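Local coordinates for SusD/RagB family nutrient-binding outer membrane lipoprotein (Bacteroides vulgatus, PDB 4F7A) that probably binds mucin O-glycans as a SusD-type nutrient-binding lipoprotein of the outer membrane, at residues N51-M56 against R469-S474; D70-Y75 against G80-A85; Q300-K305 against A394-D399; F451-N456 against I462-M467. All blocks are in the same frame, centred on the assembly; numbering follows the deposited sequence.

Interaction 1: residues N51-M56 against R469-S474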
loop_
_atom_site.group_PDB
_atom_site.type_symbol
_atom_site.label_atom_id
_atom_site.label_comp_id
_atom_site.label_asym_id
_atom_site.label_seq_id
_atom_site.Cartn_x
_atom_site.Cartn_y
_atom_site.Cartn_z
ATOM N N ASN A 51 6.170 -7.892 -4.571
ATOM C CA ASN A 51 7.077 -7.194 -5.483
ATOM C C ASN A 51 6.755 -7.422 -6.952
ATOM O O ASN A 51 6.821 -6.481 -7.760
ATOM C CB ASN A 51 8.545 -7.530 -5.216
ATOM C CG ASN A 51 9.489 -6.530 -5.844
ATOM O OD1 ASN A 51 10.370 -6.912 -6.609
ATOM N ND2 ASN A 51 9.307 -5.214 -5.526
ATOM N N LEU A 52 6.377 -8.650 -7.298
ATOM C CA LEU A 52 6.009 -8.954 -8.681
ATOM C C LEU A 52 4.529 -8.698 -9.020
ATOM O O LEU A 52 4.083 -8.982 -10.142
ATOM C CB LEU A 52 6.390 -10.373 -9.037
ATOM C CG LEU A 52 7.876 -10.676 -9.163
ATOM C CD1 LEU A 52 8.079 -12.187 -9.171
ATOM C CD2 LEU A 52 8.500 -10.037 -10.424
ATOM N N ASN A 53 3.773 -8.174 -8.060
ATOM C CA ASN A 53 2.398 -7.755 -8.284
ATOM C C ASN A 53 2.249 -6.244 -8.005
ATOM O O ASN A 53 2.550 -5.405 -8.848
ATOM C CB ASN A 53 1.469 -8.593 -7.394
ATOM C CG ASN A 53 1.520 -10.046 -7.731
ATOM O OD1 ASN A 53 0.980 -10.471 -8.757
ATOM N ND2 ASN A 53 2.145 -10.823 -6.876
ATOM N N HIS A 54 1.858 -5.906 -6.793
ATOM C CA HIS A 54 1.510 -4.534 -6.438
ATOM C C HIS A 54 2.616 -3.531 -6.724
ATOM O O HIS A 54 2.337 -2.426 -7.139
ATOM C CB HIS A 54 1.162 -4.451 -4.952
ATOM C CG HIS A 54 0.228 -5.524 -4.499
ATOM N ND1 HIS A 54 0.573 -6.861 -4.507
ATOM C CD2 HIS A 54 -1.014 -5.459 -3.964
ATOM C CE1 HIS A 54 -0.434 -7.574 -4.029
ATOM N NE2 HIS A 54 -1.411 -6.747 -3.698
ATOM N N ASP A 55 3.855 -3.897 -6.436
ATOM C CA ASP A 55 4.973 -2.956 -6.564
ATOM C C ASP A 55 5.214 -2.594 -8.025
ATOM O O ASP A 55 5.701 -1.501 -8.320
ATOM C CB ASP A 55 6.251 -3.547 -5.960
ATOM C CG ASP A 55 6.278 -3.491 -4.426
ATOM O OD1 ASP A 55 5.346 -2.918 -3.807
ATOM O OD2 ASP A 55 7.248 -4.026 -3.845
HETATM N N MSE A 56 4.904 -3.525 -8.924
HETATM C CA MSE A 56 4.995 -3.253 -10.342
HETATM C C MSE A 56 3.744 -2.517 -10.827
HETATM O O MSE A 56 3.845 -1.504 -11.547
HETATM C CB MSE A 56 5.191 -4.546 -11.135
HETATM C CG MSE A 56 5.183 -4.275 -12.632
HETATM SE SE MSE A 56 5.637 -5.800 -13.713
HETATM C CE MSE A 56 4.426 -7.014 -13.015
ATOM N N ARG A 469 -7.505 -4.248 -12.412
ATOM C CA ARG A 469 -8.405 -3.805 -11.351
ATOM C C ARG A 469 -8.212 -4.542 -10.022
ATOM O O ARG A 469 -8.664 -4.071 -8.982
ATOM C CB ARG A 469 -9.857 -4.016 -11.788
ATOM C CG ARG A 469 -10.317 -3.247 -13.022
ATOM C CD ARG A 469 -10.402 -1.734 -12.757
ATOM N NE ARG A 469 -9.143 -1.050 -13.026
ATOM C CZ ARG A 469 -8.762 0.106 -12.473
ATOM N NH1 ARG A 469 -9.500 0.665 -11.514
ATOM N NH2 ARG A 469 -7.608 0.681 -12.844
ATOM N N ARG A 470 -7.609 -5.728 -10.086
ATOM C CA ARG A 470 -7.503 -6.627 -8.948
ATOM C C ARG A 470 -6.651 -7.811 -9.352
ATOM O O ARG A 470 -6.333 -7.998 -10.526
ATOM C CB ARG A 470 -8.886 -7.146 -8.516
ATOM C CG ARG A 470 -9.577 -8.048 -9.558
ATOM C CD ARG A 470 -10.949 -8.474 -9.143
ATOM N NE ARG A 470 -10.950 -9.495 -8.106
ATOM C CZ ARG A 470 -10.895 -10.814 -8.313
ATOM N NH1 ARG A 470 -10.832 -11.330 -9.542
ATOM N NH2 ARG A 470 -10.941 -11.635 -7.263
ATOM N N LEU A 471 -6.317 -8.634 -8.372
ATOM C CA LEU A 471 -5.745 -9.949 -8.644
ATOM C C LEU A 471 -6.820 -11.014 -8.518
ATOM O O LEU A 471 -7.724 -10.911 -7.674
ATOM C CB LEU A 471 -4.592 -10.264 -7.679
ATOM C CG LEU A 471 -3.398 -9.296 -7.722
ATOM C CD1 LEU A 471 -2.266 -9.849 -6.823
ATOM C CD2 LEU A 471 -2.913 -9.005 -9.164
ATOM N N PRO A 472 -6.735 -12.058 -9.342
ATOM C CA PRO A 472 -7.697 -13.168 -9.177
ATOM C C PRO A 472 -7.562 -13.868 -7.835
ATOM O O PRO A 472 -6.504 -13.830 -7.232
ATOM C CB PRO A 472 -7.338 -14.139 -10.306
ATOM C CG PRO A 472 -6.579 -13.299 -11.303
ATOM C CD PRO A 472 -5.816 -12.288 -10.464
ATOM N N PHE A 473 -8.634 -14.510 -7.390
ATOM C CA PHE A 473 -8.593 -15.294 -6.173
ATOM C C PHE A 473 -7.528 -16.406 -6.226
ATOM O O PHE A 473 -7.119 -16.869 -7.301
ATOM C CB PHE A 473 -9.963 -15.920 -5.872
ATOM C CG PHE A 473 -11.056 -14.934 -5.628
ATOM C CD1 PHE A 473 -10.979 -14.058 -4.560
ATOM C CD2 PHE A 473 -12.204 -14.936 -6.417
ATOM C CE1 PHE A 473 -11.986 -13.178 -4.307
ATOM C CE2 PHE A 473 -13.220 -14.046 -6.182
ATOM C CZ PHE A 473 -13.101 -13.148 -5.105
ATOM N N SER A 474 -7.060 -16.807 -5.059
ATOM C CA SER A 474 -6.059 -17.871 -4.970
ATOM C C SER A 474 -6.617 -19.191 -5.470
ATOM O O SER A 474 -7.540 -19.736 -4.843
ATOM C CB SER A 474 -5.612 -18.069 -3.532
ATOM O OG SER A 474 -4.794 -19.230 -3.444
#
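N53 and H54, the two residues that meet L471, sit within a turn that N51 ND2 closes on D55 OD2 at 2.9 Å. That bond is nearly straight (167°), lies in the amide plane of N51 and takes the anti lone pair of the carboxylate, so it ties the end of helix 44-51 to the start of helix 54-57. Across the contact, L471 CD1 makes the closest approaches to both residues. It sits 3.8 Å from N53 OD1 and 4.0 Å from H54 CE1, so that the leucine reaches both the amide and the imidazole and meets the ring obliquely. With CG anti to its carbonyl carbon (chi1 -63°), the N53 amide is set alongside L471 CD1. The polar ends are satisfied by other parts of the chain: N53 ND2 bonds the carbonyl of W81, and H54 NE2 bonds T131 OG1. These bonds should fix both flat groups against the leucine, whose own contribution here is apolar. The contact is buried. L471 comes from the loop before helix 475-480, its backbone bonded to that of T131 in helix 111-132, while T82 of helix 79-82 touches both N53 and L471.

Interaction 2: residues D70-Y75 against G80-A85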
loop_
_atom_site.group_PDB
_atom_site.type_symbol
_atom_site.label_atom_id
_atom_site.label_comp_id
_atom_site.label_asym_id
_atom_site.label_seq_id
_atom_site.Cartn_x
_atom_site.Cartn_y
_atom_site.Cartn_z
ATOM N N ASP A 70 6.897 -12.251 -19.993
ATOM C CA ASP A 70 5.740 -12.844 -20.662
ATOM C C ASP A 70 4.652 -13.188 -19.628
ATOM O O ASP A 70 3.668 -13.864 -19.929
ATOM C CB ASP A 70 6.132 -14.075 -21.502
ATOM C CG ASP A 70 6.807 -15.181 -20.695
ATOM O OD1 ASP A 70 7.046 -15.029 -19.482
ATOM O OD2 ASP A 70 7.105 -16.217 -21.300
ATOM N N LYS A 71 4.820 -12.665 -18.427
ATOM C CA LYS A 71 3.873 -12.921 -17.345
ATOM C C LYS A 71 3.149 -11.643 -16.879
ATOM O O LYS A 71 2.462 -10.999 -17.693
ATOM C CB LYS A 71 4.589 -13.687 -16.222
ATOM C CG LYS A 71 5.181 -15.040 -16.705
ATOM C CD LYS A 71 6.000 -15.747 -15.623
ATOM C CE LYS A 71 6.508 -17.090 -16.113
ATOM N NZ LYS A 71 7.433 -16.967 -17.259
ATOM N N ASN A 72 3.273 -11.274 -15.601
ATOM C CA ASN A 72 2.440 -10.230 -15.011
ATOM C C ASN A 72 2.568 -8.896 -15.737
ATOM O O ASN A 72 1.581 -8.181 -15.880
ATOM C CB ASN A 72 2.754 -10.033 -13.523
ATOM C CG ASN A 72 2.029 -11.016 -12.629
ATOM O OD1 ASN A 72 1.488 -12.004 -13.103
ATOM N ND2 ASN A 72 2.030 -10.750 -11.306
ATOM N N THR A 73 3.786 -8.562 -16.172
ATOM C CA THR A 73 4.022 -7.274 -16.793
ATOM C C THR A 73 3.143 -7.045 -18.029
ATOM O O THR A 73 2.740 -5.906 -18.293
ATOM C CB THR A 73 5.535 -7.050 -17.101
ATOM O OG1 THR A 73 5.750 -5.670 -17.438
ATOM C CG2 THR A 73 6.054 -7.972 -18.230
ATOM N N VAL A 74 2.848 -8.114 -18.770
ATOM C CA VAL A 74 1.962 -8.040 -19.961
ATOM C C VAL A 74 0.564 -8.561 -19.646
ATOM O O VAL A 74 -0.208 -8.932 -20.540
ATOM C CB VAL A 74 2.543 -8.774 -21.187
ATOM C CG1 VAL A 74 3.762 -8.060 -21.735
ATOM C CG2 VAL A 74 2.860 -10.305 -20.873
ATOM N N TYR A 75 0.210 -8.539 -18.366
ATOM C CA TYR A 75 -1.116 -8.951 -17.915
ATOM C C TYR A 75 -1.442 -10.423 -18.217
ATOM O O TYR A 75 -2.620 -10.780 -18.270
ATOM C CB TYR A 75 -2.240 -8.056 -18.468
ATOM C CG TYR A 75 -2.323 -6.627 -17.955
ATOM C CD1 TYR A 75 -1.723 -6.222 -16.755
ATOM C CD2 TYR A 75 -3.048 -5.689 -18.658
ATOM C CE1 TYR A 75 -1.851 -4.919 -16.292
ATOM C CE2 TYR A 75 -3.172 -4.381 -18.205
ATOM C CZ TYR A 75 -2.577 -4.004 -17.035
ATOM O OH TYR A 75 -2.730 -2.708 -16.622
ATOM N N GLY A 80 0.629 -18.601 -9.559
ATOM C CA GLY A 80 1.437 -18.778 -8.336
ATOM C C GLY A 80 1.812 -17.450 -7.696
ATOM O O GLY A 80 1.828 -17.318 -6.455
ATOM N N TRP A 81 2.056 -16.442 -8.525
ATOM C CA TRP A 81 2.446 -15.121 -8.013
ATOM C C TRP A 81 1.252 -14.359 -7.469
ATOM O O TRP A 81 1.318 -13.788 -6.382
ATOM C CB TRP A 81 3.076 -14.265 -9.097
ATOM C CG TRP A 81 4.298 -14.823 -9.742
ATOM C CD1 TRP A 81 4.953 -15.975 -9.441
ATOM C CD2 TRP A 81 5.043 -14.192 -10.779
ATOM N NE1 TRP A 81 6.048 -16.124 -10.266
ATOM C CE2 TRP A 81 6.120 -15.034 -11.097
ATOM C CE3 TRP A 81 4.867 -13.013 -11.513
ATOM C CZ2 TRP A 81 7.046 -14.715 -12.087
ATOM C CZ3 TRP A 81 5.785 -12.704 -12.497
ATOM C CH2 TRP A 81 6.852 -13.557 -12.785
ATOM N N THR A 82 0.159 -14.318 -8.231
ATOM C CA THR A 82 -0.981 -13.543 -7.797
ATOM C C THR A 82 -1.684 -14.098 -6.556
ATOM O O THR A 82 -2.365 -13.349 -5.856
ATOM C CB THR A 82 -2.013 -13.346 -8.924
ATOM O OG1 THR A 82 -2.567 -14.604 -9.279
ATOM C CG2 THR A 82 -1.380 -12.628 -10.159
ATOM N N ALA A 83 -1.523 -15.391 -6.276
ATOM C CA ALA A 83 -2.145 -16.006 -5.109
ATOM C C ALA A 83 -1.375 -15.756 -3.808
ATOM O O ALA A 83 -1.875 -16.057 -2.716
ATOM C CB ALA A 83 -2.258 -17.525 -5.324
ATOM N N SER A 84 -0.141 -15.264 -3.913
ATOM C CA SER A 84 0.759 -15.257 -2.774
ATOM C C SER A 84 0.320 -14.415 -1.582
ATOM O O SER A 84 0.451 -14.858 -0.441
ATOM C CB SER A 84 2.171 -14.870 -3.211
ATOM O OG SER A 84 2.766 -15.970 -3.873
ATOM N N ALA A 85 -0.199 -13.216 -1.824
ATOM C CA ALA A 85 -0.637 -12.357 -0.721
ATOM C C ALA A 85 -1.708 -13.104 0.103
ATOM O O ALA A 85 -1.621 -13.200 1.337
ATOM C CB ALA A 85 -1.158 -11.029 -1.251
#
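N72 and W81 form the buried part of this contact, where the amide stands at the rim of the indole. N72 ND2 lies at the edge of the indole, near its plane, 3.6 Å from W81 CE3; the amide plane is turned 73° from it. The amide is held from two directions: its ND2 bonds the carbonyl of L52 and its OD1 accepts from the backbone N of E78. This pins the orientation of a buried polar group, with T82 CG2 a further neighbour at 4.1 Å from N72 ND2. The other half packs as closely but is partly exposed, nearer solvent. There the aliphatic chain of K71 runs across the indole at about a right angle, its CD 3.7 Å from W81 CH2 and its CB 4.0 Å from W81 CZ3. The end then bends at chi4 (63°), turning NZ away from the tryptophan to D70 OD1, a 3.0 Å salt bridge on the syn side of the carboxylate; the carbonyl of K67 is a second partner. Losing the indole of W81 to an alanine is likely to leave the methylenes of K71 and the amide of N72 without their packing partner and open a gap between the 70-75 loop and helix 79-82. M56 and F57 of helix 54-57 touch N72 as well, and beyond helix 79-82 the chain enters helix 84-104, where A85 packs on I128 and Y132 of helix 111-132.

Interaction 3: residues Q300-K305 against A394-D399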
loop_
_atom_site.group_PDB
_atom_site.type_symbol
_atom_site.label_atom_id
_atom_site.label_comp_id
_atom_site.label_asym_id
_atom_site.label_seq_id
_atom_site.Cartn_x
_atom_site.Cartn_y
_atom_site.Cartn_z
ATOM N N GLN A 300 6.256 -0.783 -18.250
ATOM C CA GLN A 300 5.548 -2.043 -18.038
ATOM C C GLN A 300 4.982 -2.582 -19.359
ATOM O O GLN A 300 4.540 -1.826 -20.229
ATOM C CB GLN A 300 4.408 -1.872 -17.016
ATOM C CG GLN A 300 3.965 -3.202 -16.391
ATOM C CD GLN A 300 2.675 -3.116 -15.632
ATOM O OE1 GLN A 300 2.560 -2.314 -14.701
ATOM N NE2 GLN A 300 1.724 -4.004 -15.956
ATOM N N GLY A 301 4.976 -3.901 -19.486
ATOM C CA GLY A 301 4.287 -4.570 -20.591
ATOM C C GLY A 301 5.056 -4.648 -21.878
ATOM O O GLY A 301 4.450 -4.671 -22.956
ATOM N N VAL A 302 6.390 -4.675 -21.790
ATOM C CA VAL A 302 7.221 -4.928 -22.958
ATOM C C VAL A 302 7.506 -6.445 -23.000
ATOM O O VAL A 302 8.195 -6.985 -22.136
ATOM C CB VAL A 302 8.527 -4.119 -22.925
ATOM C CG1 VAL A 302 9.408 -4.455 -24.141
ATOM C CG2 VAL A 302 8.215 -2.618 -22.916
ATOM N N TYR A 303 6.935 -7.110 -23.990
ATOM C CA TYR A 303 6.963 -8.557 -24.061
ATOM C C TYR A 303 8.375 -9.029 -24.352
ATOM O O TYR A 303 9.046 -8.491 -25.221
ATOM C CB TYR A 303 6.015 -9.064 -25.159
ATOM C CG TYR A 303 6.072 -10.562 -25.307
ATOM C CD1 TYR A 303 5.321 -11.394 -24.472
ATOM C CD2 TYR A 303 6.925 -11.155 -26.233
ATOM C CE1 TYR A 303 5.379 -12.768 -24.589
ATOM C CE2 TYR A 303 7.011 -12.543 -26.340
ATOM C CZ TYR A 303 6.236 -13.338 -25.517
ATOM O OH TYR A 303 6.316 -14.702 -25.624
ATOM N N ALA A 304 8.809 -10.032 -23.594
ATOM C CA ALA A 304 10.031 -10.789 -23.870
ATOM C C ALA A 304 9.863 -12.103 -23.121
ATOM O O ALA A 304 8.921 -12.257 -22.342
ATOM C CB ALA A 304 11.275 -10.037 -23.379
ATOM N N LYS A 305 10.769 -13.042 -23.334
ATOM C CA LYS A 305 10.656 -14.327 -22.677
ATOM C C LYS A 305 12.055 -14.867 -22.396
ATOM O O LYS A 305 13.054 -14.300 -22.824
ATOM C CB LYS A 305 9.864 -15.296 -23.558
ATOM C CG LYS A 305 10.462 -15.488 -24.936
ATOM C CD LYS A 305 9.722 -16.547 -25.733
ATOM C CE LYS A 305 10.283 -16.643 -27.140
ATOM N NZ LYS A 305 10.267 -18.041 -27.606
ATOM N N ALA A 394 17.627 -1.644 -26.052
ATOM C CA ALA A 394 17.371 -2.511 -27.187
ATOM C C ALA A 394 16.029 -3.228 -26.943
ATOM O O ALA A 394 15.460 -3.126 -25.857
ATOM C CB ALA A 394 18.524 -3.545 -27.371
ATOM N N GLY A 395 15.524 -3.909 -27.963
ATOM C CA GLY A 395 14.279 -4.659 -27.849
ATOM C C GLY A 395 13.053 -3.955 -28.430
ATOM O O GLY A 395 13.176 -2.890 -29.074
ATOM N N PRO A 396 11.859 -4.537 -28.201
ATOM C CA PRO A 396 10.610 -4.105 -28.847
ATOM C C PRO A 396 9.850 -2.996 -28.125
ATOM O O PRO A 396 8.721 -2.714 -28.497
ATOM C CB PRO A 396 9.768 -5.387 -28.837
ATOM C CG PRO A 396 10.195 -6.066 -27.526
ATOM C CD PRO A 396 11.650 -5.717 -27.338
ATOM N N GLY A 397 10.445 -2.375 -27.102
ATOM C CA GLY A 397 9.798 -1.285 -26.399
ATOM C C GLY A 397 9.530 -0.068 -27.280
ATOM O O GLY A 397 10.242 0.151 -28.269
ATOM N N LYS A 398 8.487 0.688 -26.916
ATOM C CA LYS A 398 8.128 1.913 -27.641
ATOM C C LYS A 398 8.205 3.117 -26.724
ATOM O O LYS A 398 8.115 2.990 -25.502
ATOM C CB LYS A 398 6.711 1.816 -28.242
ATOM C CG LYS A 398 6.678 1.179 -29.647
ATOM C CD LYS A 398 6.399 -0.298 -29.610
ATOM C CE LYS A 398 6.963 -1.015 -30.843
ATOM N NZ LYS A 398 6.852 -2.494 -30.692
ATOM N N ASP A 399 8.376 4.282 -27.339
ATOM C CA ASP A 399 8.282 5.545 -26.653
ATOM C C ASP A 399 6.838 5.760 -26.178
ATOM O O ASP A 399 5.892 5.227 -26.755
ATOM C CB ASP A 399 8.659 6.706 -27.599
ATOM C CG ASP A 399 10.088 6.611 -28.122
ATOM O OD1 ASP A 399 10.904 5.837 -27.575
ATOM O OD2 ASP A 399 10.397 7.325 -29.102
#
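V302 and G397 come within 5.6 Å of each other, CA to CA, where two irregular backbones pass without forming a sheet, and G395 takes a positive phi (100°) that would jam a CB against the preceding carbonyl. Into this approach V302 sends both methyls. CG1 points away from its own backbone N (chi1 178°) and lands 3.8 Å from P396 CG and equally 3.8 Å from G397 N, while V302 CG2 faces G397 CA at 4.1 Å. The valine and the proline ring cross obliquely, an apolar touch of one methyl with the CG corner of the pyrrolidine. That same P396 CG also approaches the carbonyl oxygen of Y303, at 3.5 Å. At G397 it is the backbone, N and CA, that the valine methyls meet. SusD-family proteins combine a TPR-like helical scaffold with long loop-rich insertions, and this pair belongs to the latter: one loop precedes strand 329-332, the other precedes helix 416-431, and the centre of the contact is about 27 Å from the centre of the chain. P396 is exposed, whereas V302 is buried and packs on Q454 too. Q454 OE1 accepts from the backbone N of K398, and G301 N donates to T73 OG1.

Interaction 4: residues F451-N456 against I462-M467; sequences FKVQTN and IDTDIM
K452 and N456 reach across from the same segment and grip the turn 462-467 at two places. The lysine chain, bent at chi2 (-59°), crosses D465 and M467, here selenomethionine, at about right angles. Its NZ ends in the carbonyl plane of D465, on a lone pair of the oxygen, 2.8 Å from D465 O, and its CD packs 3.8 Å from M467 SE. The N456 and T464 side chains slide past each other in opposite directions. N456 ND2 uses both hydrogens, donating to I462 O at 2.8 Å and to T464 OG1 at 3.0 Å; the threonine oxygen lies in the amide plane, while the amide nitrogen stands above the plane of the I462 carbonyl. Between these grips T464 CG2 lies 3.8 Å from K452 CB, and one water joins V453 N to T464 O, a second V453 O to T464 OG1. The turn is braced from within by an Asx motif, D463 OD2 accepting from I466 N. A methionine in place of K452 lacks the ammonium, and would probably leave D465 O without its donor and the nearby D465 carboxylate without its positive neighbour. K452 NZ stays 4.6 Å from D465 OD1, beyond a salt bridge, and the D465 side chain is about 4 Å from a bound sodium ion; NZ therefore holds the turn chiefly at the D465 carbonyl, attraction to the carboxylate probably a longer-range aid.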
loop_
_atom_site.group_PDB
_atom_site.type_symbol
_atom_site.label_atom_id
_atom_site.label_comp_id
_atom_site.label_asym_id
_atom_site.label_seq_id
_atom_site.Cartn_x
_atom_site.Cartn_y
_atom_site.Cartn_z
ATOM N N PHE A 451 1.474 5.043 -17.071
ATOM C CA PHE A 451 1.615 4.546 -18.422
ATOM C C PHE A 451 0.924 3.196 -18.536
ATOM O O PHE A 451 1.069 2.341 -17.654
ATOM C CB PHE A 451 3.094 4.354 -18.795
ATOM C CG PHE A 451 3.845 5.636 -19.003
ATOM C CD1 PHE A 451 3.493 6.501 -20.028
ATOM C CD2 PHE A 451 4.942 5.937 -18.215
ATOM C CE1 PHE A 451 4.179 7.654 -20.244
ATOM C CE2 PHE A 451 5.645 7.105 -18.409
ATOM C CZ PHE A 451 5.277 7.974 -19.434
ATOM N N LYS A 452 0.213 2.996 -19.644
ATOM C CA LYS A 452 -0.451 1.711 -19.946
ATOM C C LYS A 452 0.512 0.651 -20.466
ATOM O O LYS A 452 1.527 0.974 -21.055
ATOM C CB LYS A 452 -1.527 1.888 -21.013
ATOM C CG LYS A 452 -2.432 3.127 -20.882
ATOM C CD LYS A 452 -3.202 3.219 -19.586
ATOM C CE LYS A 452 -4.233 4.363 -19.639
ATOM N NZ LYS A 452 -5.058 4.478 -18.412
ATOM N N VAL A 453 0.162 -0.624 -20.279
ATOM C CA VAL A 453 0.991 -1.707 -20.763
ATOM C C VAL A 453 1.164 -1.603 -22.274
ATOM O O VAL A 453 0.248 -1.220 -22.979
ATOM C CB VAL A 453 0.461 -3.129 -20.355
ATOM C CG1 VAL A 453 0.417 -3.255 -18.834
ATOM C CG2 VAL A 453 -0.901 -3.449 -21.018
ATOM N N GLN A 454 2.356 -1.906 -22.770
ATOM C CA GLN A 454 2.608 -1.803 -24.214
ATOM C C GLN A 454 2.003 -2.989 -24.947
ATOM O O GLN A 454 1.506 -2.845 -26.071
ATOM C CB GLN A 454 4.110 -1.714 -24.474
ATOM C CG GLN A 454 4.758 -0.563 -23.705
ATOM C CD GLN A 454 5.956 0.012 -24.407
ATOM O OE1 GLN A 454 6.517 -0.612 -25.315
ATOM N NE2 GLN A 454 6.366 1.203 -23.989
ATOM N N THR A 455 2.045 -4.155 -24.296
ATOM C CA THR A 455 1.467 -5.403 -24.802
ATOM C C THR A 455 0.543 -5.991 -23.734
ATOM O O THR A 455 0.919 -6.084 -22.554
ATOM C CB THR A 455 2.561 -6.419 -25.158
ATOM O OG1 THR A 455 3.334 -5.924 -26.273
ATOM C CG2 THR A 455 1.969 -7.815 -25.487
ATOM N N ASN A 456 -0.653 -6.385 -24.153
ATOM C CA ASN A 456 -1.695 -6.896 -23.255
ATOM C C ASN A 456 -2.014 -8.327 -23.658
ATOM O O ASN A 456 -2.741 -8.553 -24.602
ATOM C CB ASN A 456 -2.932 -5.995 -23.318
ATOM C CG ASN A 456 -4.037 -6.422 -22.361
ATOM O OD1 ASN A 456 -4.128 -7.588 -21.983
ATOM N ND2 ASN A 456 -4.927 -5.485 -22.020
ATOM N N ILE A 462 -8.360 -8.304 -19.164
ATOM C CA ILE A 462 -8.004 -6.978 -18.661
ATOM C C ILE A 462 -7.917 -5.977 -19.826
ATOM O O ILE A 462 -7.307 -6.271 -20.864
ATOM C CB ILE A 462 -6.653 -7.003 -17.945
ATOM C CG1 ILE A 462 -6.652 -8.098 -16.864
ATOM C CG2 ILE A 462 -6.358 -5.617 -17.327
ATOM C CD1 ILE A 462 -5.346 -8.276 -16.108
ATOM N N ASP A 463 -8.521 -4.809 -19.638
ATOM C CA ASP A 463 -8.538 -3.740 -20.638
ATOM C C ASP A 463 -7.292 -2.865 -20.467
ATOM O O ASP A 463 -6.961 -2.436 -19.354
ATOM C CB ASP A 463 -9.805 -2.889 -20.487
ATOM C CG ASP A 463 -9.917 -1.800 -21.547
ATOM O OD1 ASP A 463 -10.225 -2.153 -22.723
ATOM O OD2 ASP A 463 -9.710 -0.608 -21.210
ATOM N N THR A 464 -6.603 -2.594 -21.564
ATOM C CA THR A 464 -5.383 -1.791 -21.513
ATOM C C THR A 464 -5.616 -0.418 -20.871
ATOM O O THR A 464 -4.902 -0.045 -19.958
ATOM C CB THR A 464 -4.792 -1.637 -22.923
ATOM O OG1 THR A 464 -4.347 -2.925 -23.367
ATOM C CG2 THR A 464 -3.622 -0.630 -22.934
ATOM N N ASP A 465 -6.636 0.309 -21.327
ATOM C CA ASP A 465 -6.905 1.654 -20.816
ATOM C C ASP A 465 -7.526 1.702 -19.400
ATOM O O ASP A 465 -7.138 2.539 -18.574
ATOM C CB ASP A 465 -7.748 2.454 -21.822
ATOM C CG ASP A 465 -6.904 2.981 -22.998
ATOM O OD1 ASP A 465 -5.722 3.305 -22.780
ATOM O OD2 ASP A 465 -7.415 3.044 -24.133
ATOM N N ILE A 466 -8.469 0.808 -19.098
ATOM C CA ILE A 466 -9.004 0.771 -17.736
ATOM C C ILE A 466 -7.876 0.347 -16.770
ATOM O O ILE A 466 -7.772 0.856 -15.656
ATOM C CB ILE A 466 -10.222 -0.139 -17.627
ATOM C CG1 ILE A 466 -11.399 0.481 -18.414
ATOM C CG2 ILE A 466 -10.632 -0.366 -16.177
ATOM C CD1 ILE A 466 -12.499 -0.529 -18.755
HETATM N N MSE A 467 -7.045 -0.573 -17.241
HETATM C CA MSE A 467 -5.928 -1.158 -16.514
HETATM C C MSE A 467 -6.410 -2.219 -15.515
HETATM O O MSE A 467 -7.632 -2.343 -15.239
HETATM C CB MSE A 467 -5.049 -0.097 -15.829
HETATM C CG MSE A 467 -4.708 1.098 -16.711
HETATM SE SE MSE A 467 -3.464 2.325 -15.869
HETATM C CE MSE A 467 -1.901 1.170 -15.980
HETATM O O HOH W 1 -2.468 -0.845 -18.966
HETATM O O HOH W 2 -1.941 -2.768 -24.680
#

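How the interactions relate
Interaction 1 joins residues near the start of the chain to residues near its end, and the other three lie within the loop it closes, in the order 2, 3, 4. Interactions 1 and 2 are neighbours, their centres about 6 Å apart; helix 54-57 of interaction 1 packs beside the 70-75 loop and helix 79-82 of interaction 2. The centre of interaction 3 is about 17 Å from that of interaction 2 and about 14 Å from that of interaction 4, yet its segments touch both, T73 O pairing with Q300 NE2. Interaction 4 adjoins the 469-474 segment in sequence, and Y75 packs on I462. All four lie on one side of the chain's centre, so loops far apart in sequence pack against one another beside the helices.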